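PDB 3Q87: N6 adenine specific DNA methylase from Encephalitozoon cuniculi, which is the Mtq2 catalytic subunit that, together with Trm112, probably methylates the translation termination factor eRF1 with S-adenosylmethionine as methyl donor. Local coordinates for residues B[13-18]-B[147-152]; B[18-23]-B[158-163]; B[102-107]-B[133-138]. One frame throughout, in Å; residues are numbered along the deposited sequence.

Interactions 1 and 2 both pin helix 8-20 to the end of the central sheet that carries its one antiparallel strand, interaction 1 to strand 142-150 at the edge and interaction 2 to its neighbour 155-162. Each is a surface salt bridge, from Asp-15 to Arg-149 and from Glu-20 to Lys-160. Interaction 3 lies over the other face, between helices 105-113 and 129-138, and is partly buried. There two arginines meet among carboxylates, with no hydrogen bond between them. Strand 155-162 joins the two faces: Ile-158 packs on helix 8-20, while Ile-159 meets Leu-133 and Leu-136 of helix 129-138.

Interaction 1: B[13-18]-B[147-152]; sequences LMDALE and KVRKIL
Asp-15, midway along helix 8-20, reaches toward Arg-149 on the edge strand 142-150, and one carboxylate oxygen carries nearly the whole contact. Asp-15 CB lies 3.8 Å from Arg-149 NH2. With chi1 at -77°, CG turns beside the backbone N and anti to the carbonyl carbon, which brings the carboxylate to the guanidinium; Asp-15 CG is 3.9 Å from Arg-149 NH2. At the tip, Asp-15 OD2 takes hydrogen bonds from Arg-149 NH1 and Arg-149 NH2, each 3.1 Å long. The grip is end-on but forked: two nitrogens share a single oxygen, so each N-H points a little to one side of it, with angles close to 148°. OD2 sits in the guanidinium plane, yet the carboxylate is turned 59° from that plane; NH2 uses the anti lone pair of OD2, and NH1 comes from the same anti side but well out of the carboxylate plane. Arg-149 comes in across Asp-15 at about a right angle, its chain bent at chi3. Lys-147, two residues back on the strand, places NZ 3.0 Å from Arg-149 NH2, two donors without a bond; Arg-19 also comes close, though its placement is doubtful. At this end of a Rossmann-like methyltransferase sheet, two cations thus lie near one carboxylate, which would be expected to keep Asp-15 ionised and to offset part of the positive charge.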
loop_
_atom_site.group_PDB
_atom_site.type_symbol
_atom_site.label_atom_id
_atom_site.label_comp_id
_atom_site.label_asym_id
_atom_site.label_seq_id
_atom_site.Cartn_x
_atom_site.Cartn_y
_atom_site.Cartn_z
ATOM N N LEU B 13 -0.350 16.763 7.921
ATOM C CA LEU B 13 0.152 15.928 6.832
ATOM C C LEU B 13 -0.708 16.156 5.587
ATOM O O LEU B 13 -0.193 16.421 4.501
ATOM C CB LEU B 13 0.204 14.440 7.240
ATOM C CG LEU B 13 0.705 13.408 6.211
ATOM C CD1 LEU B 13 2.002 13.848 5.562
ATOM C CD2 LEU B 13 0.863 11.992 6.827
ATOM N N MET B 14 -2.024 16.101 5.756
ATOM C CA MET B 14 -2.928 16.308 4.635
ATOM C C MET B 14 -2.732 17.676 3.977
ATOM O O MET B 14 -2.741 17.782 2.748
ATOM C CB MET B 14 -4.379 16.134 5.077
ATOM C CG MET B 14 -4.692 14.702 5.488
ATOM S SD MET B 14 -6.405 14.425 6.018
ATOM C CE MET B 14 -7.307 14.568 4.467
ATOM N N ASP B 15 -2.560 18.715 4.790
ATOM C CA ASP B 15 -2.349 20.058 4.258
ATOM C C ASP B 15 -1.078 20.112 3.416
ATOM O O ASP B 15 -1.082 20.669 2.320
ATOM C CB ASP B 15 -2.284 21.109 5.376
ATOM C CG ASP B 15 -3.660 21.477 5.930
ATOM O OD1 ASP B 15 -4.693 21.051 5.358
ATOM O OD2 ASP B 15 -3.705 22.198 6.950
ATOM N N ALA B 16 0.003 19.514 3.911
ATOM C CA ALA B 16 1.243 19.501 3.142
ATOM C C ALA B 16 1.126 18.717 1.824
ATOM O O ALA B 16 1.661 19.143 0.793
ATOM C CB ALA B 16 2.402 19.000 3.980
ATOM N N LEU B 17 0.433 17.579 1.862
ATOM C CA LEU B 17 0.213 16.762 0.667
ATOM C C LEU B 17 -0.581 17.553 -0.356
ATOM O O LEU B 17 -0.340 17.472 -1.563
ATOM C CB LEU B 17 -0.542 15.474 1.013
ATOM C CG LEU B 17 0.237 14.439 1.841
ATOM C CD1 LEU B 17 -0.682 13.348 2.336
ATOM C CD2 LEU B 17 1.383 13.843 1.031
ATOM N N GLU B 18 -1.536 18.322 0.139
ATOM C CA GLU B 18 -2.384 19.100 -0.740
ATOM C C GLU B 18 -1.566 20.117 -1.537
ATOM O O GLU B 18 -1.794 20.305 -2.734
ATOM C CB GLU B 18 -3.484 19.797 0.066
ATOM C CG GLU B 18 -4.565 20.406 -0.796
ATOM C CD GLU B 18 -5.230 19.383 -1.692
ATOM O OE1 GLU B 18 -5.260 18.184 -1.323
ATOM O OE2 GLU B 18 -5.728 19.781 -2.770
ATOM N N LYS B 147 7.038 21.031 6.383
ATOM C CA LYS B 147 6.196 21.874 7.213
ATOM C C LYS B 147 6.408 21.615 8.687
ATOM O O LYS B 147 6.611 20.480 9.105
ATOM C CB LYS B 147 4.716 21.682 6.864
ATOM C CG LYS B 147 3.787 22.322 7.881
ATOM C CD LYS B 147 2.596 22.977 7.215
ATOM C CE LYS B 147 2.104 24.170 8.041
ATOM N NZ LYS B 147 1.214 25.093 7.271
ATOM N N VAL B 148 6.386 22.689 9.466
ATOM C CA VAL B 148 6.434 22.596 10.913
ATOM C C VAL B 148 5.177 23.258 11.450
ATOM O O VAL B 148 4.743 24.278 10.928
ATOM C CB VAL B 148 7.665 23.304 11.491
ATOM C CG1 VAL B 148 7.782 23.006 12.976
ATOM C CG2 VAL B 148 8.912 22.853 10.762
ATOM N N ARG B 149 4.580 22.666 12.475
ATOM C CA ARG B 149 3.329 23.187 13.001
ATOM C C ARG B 149 3.140 22.737 14.439
ATOM O O ARG B 149 3.232 21.547 14.750
ATOM C CB ARG B 149 2.153 22.743 12.127
ATOM C CG ARG B 149 0.823 23.382 12.491
ATOM C CD ARG B 149 -0.313 22.808 11.673
ATOM N NE ARG B 149 -0.282 23.262 10.281
ATOM C CZ ARG B 149 -1.188 22.937 9.359
ATOM N NH1 ARG B 149 -2.205 22.143 9.665
ATOM N NH2 ARG B 149 -1.078 23.405 8.122
ATOM N N LYS B 150 2.911 23.701 15.322
ATOM C CA LYS B 150 2.588 23.399 16.711
ATOM C C LYS B 150 1.108 23.063 16.775
ATOM O O LYS B 150 0.284 23.785 16.219
ATOM C CB LYS B 150 2.886 24.604 17.618
ATOM C CG LYS B 150 2.497 24.401 19.087
ATOM C CD LYS B 150 3.617 23.736 19.874
ATOM C CE LYS B 150 3.089 22.943 21.070
ATOM N NZ LYS B 150 4.156 22.079 21.673
ATOM N N ILE B 151 0.777 21.962 17.440
ATOM C CA ILE B 151 -0.614 21.566 17.621
ATOM C C ILE B 151 -0.813 21.332 19.110
ATOM O O ILE B 151 0.129 21.495 19.886
ATOM C CB ILE B 151 -0.950 20.278 16.825
ATOM C CG1 ILE B 151 -0.282 19.063 17.468
ATOM C CG2 ILE B 151 -0.500 20.405 15.376
ATOM C CD1 ILE B 151 -0.551 17.757 16.749
ATOM N N LEU B 152 -2.029 20.962 19.511
ATOM C CA LEU B 152 -2.308 20.617 20.909
ATOM C C LEU B 152 -1.436 19.468 21.392
ATOM O O LEU B 152 -1.661 18.315 21.022
ATOM C CB LEU B 152 -3.772 20.210 21.077
ATOM C CG LEU B 152 -4.782 21.340 20.981
ATOM C CD1 LEU B 152 -6.171 20.760 20.888
ATOM C CD2 LEU B 152 -4.645 22.272 22.183
#

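Interaction 2: B[18-23]-B[158-163]; sequences EREGLE and IIKGEK
Glu-20 and Lys-160 come at each other from opposite directions and meet through one short salt bridge, Glu-20 OE1 to Lys-160 NZ at 2.8 Å. The ammonium approaches on the syn side of the oxygen, 19° out of the carboxylate plane. The lysine chain passes tightly by OE1 as well: Lys-160 CD is 3.1 Å and Lys-160 CE 3.3 Å from Glu-20 OE1. In the next shell, Tyr-120 OH of strand 118-124 hydrogen-bonds the same OE1, and Leu-146 of strand 142-150 touches both side chains. The CA atoms of Glu-20 and Lys-160 lie 10.2 Å apart; the straight lysine spans most of that gap, and Glu-20, bent at chi2 (-72°), meets its end. Glu-20 is the last residue of helix 8-20, and Gly-21, with positive phi, takes the chain out of the helix; Lys-160 belongs to strand 155-162, the antiparallel strand that class I methyltransferase folds insert between the fifth and sixth strands, here 118-124 and 142-150. The bridge therefore ties the C-terminal end of the helix to that strand. With an ammonium and a phenol both on OE1, the negative charge of Glu-20 is probably well stabilised.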
loop_
_atom_site.group_PDB
_atom_site.type_symbol
_atom_site.label_atom_id
_atom_site.label_comp_id
_atom_site.label_asym_id
_atom_site.label_seq_id
_atom_site.Cartn_x
_atom_site.Cartn_y
_atom_site.Cartn_z
ATOM N N GLU B 18 -1.536 18.322 0.139
ATOM C CA GLU B 18 -2.384 19.100 -0.740
ATOM C C GLU B 18 -1.566 20.117 -1.537
ATOM O O GLU B 18 -1.794 20.305 -2.734
ATOM C CB GLU B 18 -3.484 19.797 0.066
ATOM C CG GLU B 18 -4.565 20.406 -0.796
ATOM C CD GLU B 18 -5.230 19.383 -1.692
ATOM O OE1 GLU B 18 -5.260 18.184 -1.323
ATOM O OE2 GLU B 18 -5.728 19.781 -2.770
ATOM N N ARG B 19 -0.605 20.755 -0.879
ATOM C CA ARG B 19 0.175 21.808 -1.513
ATOM C C ARG B 19 1.148 21.231 -2.527
ATOM O O ARG B 19 1.468 21.881 -3.523
ATOM C CB ARG B 19 0.921 22.647 -0.470
ATOM C CG ARG B 19 -0.002 23.235 0.586
ATOM C CD ARG B 19 0.710 24.233 1.487
ATOM N NE ARG B 19 0.364 24.023 2.891
ATOM C CZ ARG B 19 1.194 23.511 3.799
ATOM N NH1 ARG B 19 2.436 23.169 3.460
ATOM N NH2 ARG B 19 0.789 23.348 5.053
ATOM N N GLU B 20 1.607 20.008 -2.267
ATOM C CA GLU B 20 2.484 19.294 -3.188
ATOM C C GLU B 20 1.769 18.942 -4.487
ATOM O O GLU B 20 2.393 18.845 -5.533
ATOM C CB GLU B 20 3.000 18.007 -2.540
ATOM C CG GLU B 20 3.989 18.219 -1.425
ATOM C CD GLU B 20 5.329 18.677 -1.941
ATOM O OE1 GLU B 20 6.273 17.857 -1.940
ATOM O OE2 GLU B 20 5.433 19.849 -2.364
ATOM N N GLY B 21 0.462 18.723 -4.415
ATOM C CA GLY B 21 -0.294 18.341 -5.590
ATOM C C GLY B 21 0.090 16.996 -6.209
ATOM O O GLY B 21 0.182 16.881 -7.435
ATOM N N LEU B 22 0.305 15.980 -5.372
ATOM C CA LEU B 22 0.571 14.624 -5.860
ATOM C C LEU B 22 -0.492 14.179 -6.843
ATOM O O LEU B 22 -1.680 14.243 -6.554
ATOM C CB LEU B 22 0.623 13.620 -4.707
ATOM C CG LEU B 22 1.863 13.651 -3.828
ATOM C CD1 LEU B 22 1.818 12.489 -2.838
ATOM C CD2 LEU B 22 3.141 13.597 -4.671
ATOM N N GLU B 23 -0.065 13.695 -7.999
ATOM C CA GLU B 23 -1.005 13.358 -9.056
ATOM C C GLU B 23 -0.457 12.256 -9.954
ATOM O O GLU B 23 0.736 12.237 -10.245
ATOM C CB GLU B 23 -1.274 14.612 -9.881
ATOM C CG GLU B 23 -1.987 14.375 -11.186
ATOM C CD GLU B 23 -2.221 15.673 -11.934
ATOM O OE1 GLU B 23 -1.316 16.536 -11.903
ATOM O OE2 GLU B 23 -3.302 15.828 -12.544
ATOM N N ILE B 158 6.735 17.518 9.136
ATOM C CA ILE B 158 6.485 16.711 7.956
ATOM C C ILE B 158 7.736 16.618 7.096
ATOM O O ILE B 158 8.207 17.602 6.522
ATOM C CB ILE B 158 5.319 17.256 7.147
ATOM C CG1 ILE B 158 4.040 17.159 7.987
ATOM C CG2 ILE B 158 5.199 16.501 5.816
ATOM C CD1 ILE B 158 2.903 17.940 7.413
ATOM N N ILE B 159 8.280 15.414 7.030
ATOM C CA ILE B 159 9.500 15.170 6.285
ATOM C C ILE B 159 9.198 14.696 4.874
ATOM O O ILE B 159 8.401 13.783 4.679
ATOM C CB ILE B 159 10.357 14.142 7.011
ATOM C CG1 ILE B 159 10.733 14.673 8.388
ATOM C CG2 ILE B 159 11.626 13.843 6.233
ATOM C CD1 ILE B 159 11.729 13.789 9.121
ATOM N N LYS B 160 9.807 15.342 3.885
ATOM C CA LYS B 160 9.725 14.862 2.510
ATOM C C LYS B 160 11.066 14.261 2.121
ATOM O O LYS B 160 12.105 14.886 2.308
ATOM C CB LYS B 160 9.339 15.966 1.531
ATOM C CG LYS B 160 9.414 15.507 0.086
ATOM C CD LYS B 160 8.873 16.539 -0.889
ATOM C CE LYS B 160 9.008 16.039 -2.325
ATOM N NZ LYS B 160 8.517 17.041 -3.305
ATOM N N GLY B 161 11.041 13.035 1.608
ATOM C CA GLY B 161 12.261 12.352 1.219
ATOM C C GLY B 161 12.213 11.968 -0.237
ATOM O O GLY B 161 11.182 11.515 -0.733
ATOM N N GLU B 162 13.320 12.158 -0.937
ATOM C CA GLU B 162 13.357 11.821 -2.351
ATOM C C GLU B 162 14.721 11.304 -2.763
ATOM O O GLU B 162 15.752 11.848 -2.375
ATOM C CB GLU B 162 12.947 13.014 -3.218
ATOM C CG GLU B 162 12.625 12.609 -4.653
ATOM C CD GLU B 162 12.104 13.752 -5.507
ATOM O OE1 GLU B 162 11.906 14.859 -4.967
ATOM O OE2 GLU B 162 11.894 13.537 -6.722
ATOM N N LYS B 163 14.723 10.223 -3.529
ATOM C CA LYS B 163 15.962 9.732 -4.113
ATOM C C LYS B 163 16.321 10.529 -5.370
ATOM O O LYS B 163 15.446 11.063 -6.060
ATOM C CB LYS B 163 15.857 8.235 -4.407
ATOM C CG LYS B 163 15.779 7.406 -3.130
ATOM C CD LYS B 163 15.827 5.912 -3.412
ATOM C CE LYS B 163 16.037 5.125 -2.121
ATOM N NZ LYS B 163 16.591 3.760 -2.391
#

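Interaction 3: B[102-107]-B[133-138]; sequences LGREVI and LARLEE
Arg-104 and Arg-135 meet guanidinium to guanidinium on one face of the Rossmann-like methyltransferase fold, where helices 105-113 and 129-138 lie side by side over the sheet. The two chains arrive from opposite directions, and their planar groups stand 70° apart, so this is no stacked arginine pair. Arg-135 brings its NE to the edge of the Arg-104 guanidinium, close to that plane. Arg-135 runs extended from CG to NE, whereas Arg-104, next to helix 105-113, is bent at chi2 (-95°) and again at chi3 (-55°), which sets its guanidinium between Asp-108 on helix 105-113 and Glu-131 on helix 129-138. No hydrogen bond joins the two, since both facing nitrogens are donors. The surrounding carboxylates probably make the approach tolerable. Arg-104 NE makes a salt bridge to Asp-108 OD1, and its NH1 is bound by Glu-131 OE1 and Asn-127 O. Arg-135 has longer, weak ion pairs, NH2 with Asp-108 OD2 and NH1 with Asp-112 OD1. Asp-108 thus serves both, firmly for Arg-104 and weakly for Arg-135, and probably offsets part of their charge. Arg-104 is the more buried of the pair, and bonds to NE, NH1 and NH2 together hold its guanidinium. Arg-104 NH2 comes to 3.2 Å from Arg-135 NE and to 3.9 Å from Arg-135 CD and CZ on either side of that nitrogen.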
loop_
_atom_site.group_PDB
_atom_site.type_symbol
_atom_site.label_atom_id
_atom_site.label_comp_id
_atom_site.label_asym_id
_atom_site.label_seq_id
_atom_site.Cartn_x
_atom_site.Cartn_y
_atom_site.Cartn_z
ATOM N N LEU B 102 12.049 6.690 22.584
ATOM C CA LEU B 102 12.071 7.925 21.807
ATOM C C LEU B 102 10.854 8.067 20.881
ATOM O O LEU B 102 10.788 9.000 20.079
ATOM C CB LEU B 102 13.362 8.026 20.983
ATOM C CG LEU B 102 14.531 8.930 21.413
ATOM C CD1 LEU B 102 14.054 10.168 22.163
ATOM C CD2 LEU B 102 15.550 8.180 22.227
ATOM N N GLY B 103 9.901 7.145 20.996
ATOM C CA GLY B 103 8.783 7.063 20.065
ATOM C C GLY B 103 9.237 6.714 18.656
ATOM O O GLY B 103 8.497 6.926 17.679
ATOM N N ARG B 104 10.441 6.152 18.555
ATOM C CA ARG B 104 11.156 6.021 17.280
ATOM C C ARG B 104 11.285 4.604 16.725
ATOM O O ARG B 104 11.782 4.403 15.611
ATOM C CB ARG B 104 12.559 6.610 17.418
ATOM C CG ARG B 104 12.609 8.109 17.260
ATOM C CD ARG B 104 12.956 8.460 15.839
ATOM N NE ARG B 104 14.205 7.804 15.471
ATOM C CZ ARG B 104 15.412 8.265 15.790
ATOM N NH1 ARG B 104 15.539 9.396 16.473
ATOM N NH2 ARG B 104 16.493 7.597 15.421
ATOM N N GLU B 105 10.837 3.617 17.482
ATOM C CA GLU B 105 11.054 2.234 17.080
ATOM C C GLU B 105 10.410 1.847 15.744
ATOM O O GLU B 105 11.022 1.130 14.952
ATOM C CB GLU B 105 10.660 1.272 18.206
ATOM C CG GLU B 105 11.534 1.474 19.454
ATOM C CD GLU B 105 11.386 0.372 20.492
ATOM O OE1 GLU B 105 11.036 -0.768 20.116
ATOM O OE2 GLU B 105 11.630 0.644 21.690
ATOM N N VAL B 106 9.186 2.306 15.488
ATOM C CA VAL B 106 8.544 1.970 14.215
ATOM C C VAL B 106 9.113 2.852 13.109
ATOM O O VAL B 106 9.403 2.381 12.007
ATOM C CB VAL B 106 6.994 2.074 14.275
ATOM C CG1 VAL B 106 6.374 1.586 12.957
ATOM C CG2 VAL B 106 6.452 1.248 15.420
ATOM N N ILE B 107 9.288 4.134 13.414
ATOM C CA ILE B 107 9.891 5.058 12.467
ATOM C C ILE B 107 11.223 4.517 11.949
ATOM O O ILE B 107 11.478 4.512 10.741
ATOM C CB ILE B 107 10.125 6.438 13.117
ATOM C CG1 ILE B 107 8.793 7.157 13.307
ATOM C CG2 ILE B 107 11.106 7.285 12.275
ATOM C CD1 ILE B 107 8.820 8.224 14.405
ATOM N N LEU B 133 16.064 12.673 9.894
ATOM C CA LEU B 133 16.628 13.189 8.650
ATOM C C LEU B 133 17.952 12.508 8.314
ATOM O O LEU B 133 18.178 12.079 7.186
ATOM C CB LEU B 133 16.843 14.690 8.750
ATOM C CG LEU B 133 15.571 15.519 8.825
ATOM C CD1 LEU B 133 15.942 16.969 9.080
ATOM C CD2 LEU B 133 14.782 15.357 7.529
ATOM N N ALA B 134 18.826 12.420 9.308
ATOM C CA ALA B 134 20.129 11.802 9.123
ATOM C C ALA B 134 20.007 10.355 8.650
ATOM O O ALA B 134 20.684 9.933 7.701
ATOM C CB ALA B 134 20.937 11.883 10.423
ATOM N N ARG B 135 19.138 9.590 9.306
ATOM C CA ARG B 135 18.985 8.180 8.949
ATOM C C ARG B 135 18.491 8.035 7.524
ATOM O O ARG B 135 18.881 7.107 6.812
ATOM C CB ARG B 135 18.035 7.471 9.909
ATOM C CG ARG B 135 18.697 6.986 11.182
ATOM C CD ARG B 135 17.702 6.216 12.018
ATOM N NE ARG B 135 18.229 5.881 13.334
ATOM C CZ ARG B 135 18.380 4.644 13.789
ATOM N NH1 ARG B 135 18.042 3.612 13.038
ATOM N NH2 ARG B 135 18.868 4.449 15.001
ATOM N N LEU B 136 17.620 8.957 7.126
ATOM C CA LEU B 136 17.061 8.984 5.786
ATOM C C LEU B 136 18.148 9.286 4.775
ATOM O O LEU B 136 18.178 8.701 3.700
ATOM C CB LEU B 136 15.941 10.028 5.694
ATOM C CG LEU B 136 14.584 9.605 6.257
ATOM C CD1 LEU B 136 13.627 10.784 6.306
ATOM C CD2 LEU B 136 13.986 8.449 5.439
ATOM N N GLU B 137 19.041 10.208 5.125
ATOM C CA GLU B 137 20.150 10.549 4.247
ATOM C C GLU B 137 21.019 9.326 4.028
ATOM O O GLU B 137 21.442 9.045 2.908
ATOM C CB GLU B 137 20.995 11.671 4.861
ATOM C CG GLU B 137 20.243 12.970 5.037
ATOM C CD GLU B 137 19.760 13.540 3.718
ATOM O OE1 GLU B 137 20.329 13.177 2.667
ATOM O OE2 GLU B 137 18.816 14.357 3.731
ATOM N N GLU B 138 21.285 8.604 5.112
ATOM C CA GLU B 138 22.066 7.378 5.046
ATOM C C GLU B 138 21.430 6.333 4.133
ATOM O O GLU B 138 22.107 5.441 3.633
ATOM C CB GLU B 138 22.246 6.794 6.443
ATOM C CG GLU B 138 23.065 7.652 7.378
ATOM C CD GLU B 138 23.022 7.142 8.811
ATOM O OE1 GLU B 138 22.714 5.944 9.009
ATOM O OE2 GLU B 138 23.296 7.939 9.740
#